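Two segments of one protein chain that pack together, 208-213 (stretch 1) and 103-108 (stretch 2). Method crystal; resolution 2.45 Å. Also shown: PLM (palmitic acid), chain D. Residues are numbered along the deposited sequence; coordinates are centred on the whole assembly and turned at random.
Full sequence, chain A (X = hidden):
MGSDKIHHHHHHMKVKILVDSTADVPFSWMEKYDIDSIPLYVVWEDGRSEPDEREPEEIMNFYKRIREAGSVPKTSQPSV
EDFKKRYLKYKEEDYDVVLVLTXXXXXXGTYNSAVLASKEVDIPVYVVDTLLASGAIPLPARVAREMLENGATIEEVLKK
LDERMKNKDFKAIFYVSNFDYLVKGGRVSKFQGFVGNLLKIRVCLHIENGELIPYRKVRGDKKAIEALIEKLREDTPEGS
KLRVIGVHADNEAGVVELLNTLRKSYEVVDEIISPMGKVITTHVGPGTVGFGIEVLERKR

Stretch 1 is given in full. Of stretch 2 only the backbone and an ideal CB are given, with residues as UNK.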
# COMPACT_ATOMS: atom_id res chain seq x y z
N GLU A 208 -2.64 10.74 -6.19
CA GLU A 208 -2.02 12.03 -6.46
C GLU A 208 -2.40 12.93 -5.29
O GLU A 208 -3.58 13.13 -5.05
CB GLU A 208 -2.53 12.58 -7.79
CG GLU A 208 -2.16 14.06 -8.14
CD GLU A 208 -2.06 14.24 -9.66
OE1 GLU A 208 -0.96 13.96 -10.22
OE2 GLU A 208 -3.08 14.63 -10.30
N ASN A 209 -1.39 13.42 -4.56
CA ASN A 209 -1.61 14.22 -3.36
C ASN A 209 -2.45 13.54 -2.29
O ASN A 209 -3.28 14.21 -1.63
CB ASN A 209 -2.27 15.54 -3.76
CG ASN A 209 -1.41 16.35 -4.69
OD1 ASN A 209 -1.91 16.93 -5.66
ND2 ASN A 209 -0.10 16.39 -4.42
N GLY A 210 -2.30 12.22 -2.14
CA GLY A 210 -3.03 11.48 -1.12
C GLY A 210 -4.44 11.10 -1.49
O GLY A 210 -5.14 10.46 -0.70
N GLU A 211 -4.86 11.42 -2.71
CA GLU A 211 -6.22 11.09 -3.14
C GLU A 211 -6.30 10.09 -4.29
O GLU A 211 -5.36 9.99 -5.11
CB GLU A 211 -6.92 12.38 -3.54
CG GLU A 211 -7.23 13.29 -2.37
CD GLU A 211 -7.60 14.67 -2.81
OE1 GLU A 211 -8.16 14.81 -3.93
OE2 GLU A 211 -7.32 15.62 -2.06
N LEU A 212 -7.44 9.38 -4.38
CA LEU A 212 -7.66 8.42 -5.48
C LEU A 212 -8.27 9.08 -6.69
O LEU A 212 -9.32 9.68 -6.60
CB LEU A 212 -8.63 7.31 -5.09
CG LEU A 212 -8.06 6.09 -4.44
CD1 LEU A 212 -9.23 5.08 -4.17
CD2 LEU A 212 -6.96 5.51 -5.33
N ILE A 213 -7.60 8.95 -7.83
CA ILE A 213 -8.01 9.61 -9.03
C ILE A 213 -8.17 8.62 -10.18
O ILE A 213 -7.18 8.10 -10.71
CB ILE A 213 -6.97 10.65 -9.43
CG1 ILE A 213 -6.53 11.45 -8.19
CG2 ILE A 213 -7.51 11.54 -10.61
CD1 ILE A 213 -7.59 12.34 -7.58
N UNK A 103 -0.90 4.78 5.55
CA UNK A 103 -1.61 5.23 4.37
C UNK A 103 -2.08 6.70 4.50
O UNK A 103 -2.18 7.26 5.59
CB UNK A 103 -2.81 4.31 4.11
N UNK A 104 -2.34 7.30 3.35
CA UNK A 104 -2.74 8.69 3.24
C UNK A 104 -3.73 9.13 4.30
O UNK A 104 -4.79 8.50 4.49
CB UNK A 104 -3.34 8.94 1.86
N UNK A 105 -3.44 10.24 4.94
CA UNK A 105 -4.36 10.84 5.89
C UNK A 105 -5.65 11.28 5.23
O UNK A 105 -6.62 11.62 5.91
CB UNK A 105 -3.70 12.03 6.58
N UNK A 106 -5.65 11.32 3.91
CA UNK A 106 -6.83 11.73 3.15
C UNK A 106 -7.79 10.58 2.94
O UNK A 106 -8.92 10.81 2.61
CB UNK A 106 -6.42 12.31 1.80
N UNK A 107 -7.29 9.34 3.08
CA UNK A 107 -8.09 8.14 2.87
C UNK A 107 -8.53 7.50 4.19
O UNK A 107 -9.43 6.68 4.19
CB UNK A 107 -7.30 7.13 2.04
N UNK A 108 -7.95 7.88 5.32
CA UNK A 108 -8.15 7.09 6.53
C UNK A 108 -7.67 7.85 7.73
O UNK A 108 -6.72 8.64 7.63
CB UNK A 108 -7.43 5.74 6.44
C1 PLM D . -9.98 2.71 6.90
O1 PLM D . -9.53 3.61 7.67
O2 PLM D . -11.13 2.20 7.07
C2 PLM D . -9.10 2.25 5.76
C3 PLM D . -9.53 2.86 4.44
C4 PLM D . -8.71 2.26 3.30
C5 PLM D . -9.22 2.83 1.98
C6 PLM D . -8.46 2.28 0.80
C7 PLM D . -8.91 2.90 -0.52
C8 PLM D . -8.45 2.06 -1.71
C9 PLM D . -6.97 2.24 -1.97
CA PLM D . -6.48 1.34 -3.09
CB PLM D . -5.03 1.66 -3.43
CC PLM D . -4.45 0.58 -4.34
CD PLM D . -3.04 0.93 -4.85
CE PLM D . -2.38 -0.23 -5.57
CF PLM D . -1.07 0.16 -6.23
CG PLM D . 0.12 0.13 -5.27

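Stretch 1 meets its partner through a tight turn, a type I' beta turn from E208 to E211, in which the amide N of E211 is hydrogen-bonded to O of E208 (3.2 Å) and the amide N of E208 to O of E211 (3.0 Å). Neither bond uses the carbonyl oxygens of N209 and G210, and both lie on the side where stretch 2 passes.

Position 103 is out of reach of stretch 1, its ideal CB having nothing of the turn within 5.5 Å. The palmitate chain runs nearby, so an aliphatic side chain would be at home, though the turn itself dictates nothing. The residue is L103, whose CD1 lies 3.9 Å from C4 of the fatty acid.

At position 104 the CA-to-CB bond points toward the turn, and the ideal CB stands 3.5 Å from O of G210. So close to a carbonyl acceptor not used within the turn, a short side chain with a donor is favoured: serine is the obvious candidate, with threonine or cysteine conceivable. The deposited residue is S104, with chi1 in the t well. Its OG donates to O of G210 at 2.8 Å and also accepts a hydrogen bond from the amide N of residue 106, again at 2.8 Å, so one hydroxyl joins the turn to its own loop. The fit is close on the other side too: a CB on G210 would fall 2.9 Å from OG of S104, a clash, and the positive phi of G210 by itself favours glycine.

Position 105 points sideways, with no atom of stretch 1 near its ideal CB. Stretch 1 sets no demand here, so many side chains would be tolerated, small polar ones among them. It is S105, whose OG is hydrogen-bonded elsewhere in the structure.

Position 106 again points toward stretch 1. Its ideal CB is 3.4 Å from O of G210 and 4.4 Å from CG of E211, while O of N209 lies 5.0 Å away. A carbonyl and a carboxylate beyond the CB call for a long, positively charged chain, lysine or arginine. K106 is found: NZ donates to O of N209 at 2.6 Å and to OE2 of E211 at 3.2 Å, the latter bond forming part of a salt bridge.

At position 107 the CB also points toward the turn, but it stands back, 4.8 Å from O of G210. That leaves room for a side chain of middle size, and with the aliphatic side chain of L212 lying beyond, an apolar chain such as leucine or methionine suits it. L107 fills it: CG comes to 3.6 Å from O of G210, and CD2 to 4.3 Å from N of L212. Its amide N is hydrogen-bonded to O of S104 (3.0 Å).

Position 108 is beyond stretch 1 but near the palmitate carboxylate, so a small donor suits it. S108 gives a very short hydrogen bond, OG to O1 of the fatty acid, 2.5 Å.

Stretch 2 (103-108) LSSKLS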
# COMPACT_ATOMS: atom_id res chain seq x y z
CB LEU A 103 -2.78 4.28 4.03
CG LEU A 103 -4.08 4.41 4.80
CD1 LEU A 103 -5.19 3.83 3.97
CD2 LEU A 103 -4.04 3.77 6.18
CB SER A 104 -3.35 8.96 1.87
OG SER A 104 -4.02 10.22 1.89
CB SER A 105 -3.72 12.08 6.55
OG SER A 105 -3.41 13.06 5.56
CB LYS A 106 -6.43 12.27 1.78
CG LYS A 106 -5.33 13.29 1.82
CD LYS A 106 -5.83 14.64 2.14
CE LYS A 106 -4.97 15.68 1.47
NZ LYS A 106 -4.94 15.39 0.00
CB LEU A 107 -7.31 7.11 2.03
CG LEU A 107 -6.84 7.55 0.62
CD1 LEU A 107 -6.14 6.43 -0.08
CD2 LEU A 107 -7.95 8.09 -0.30
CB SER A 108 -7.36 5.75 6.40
OG SER A 108 -7.44 4.93 7.55
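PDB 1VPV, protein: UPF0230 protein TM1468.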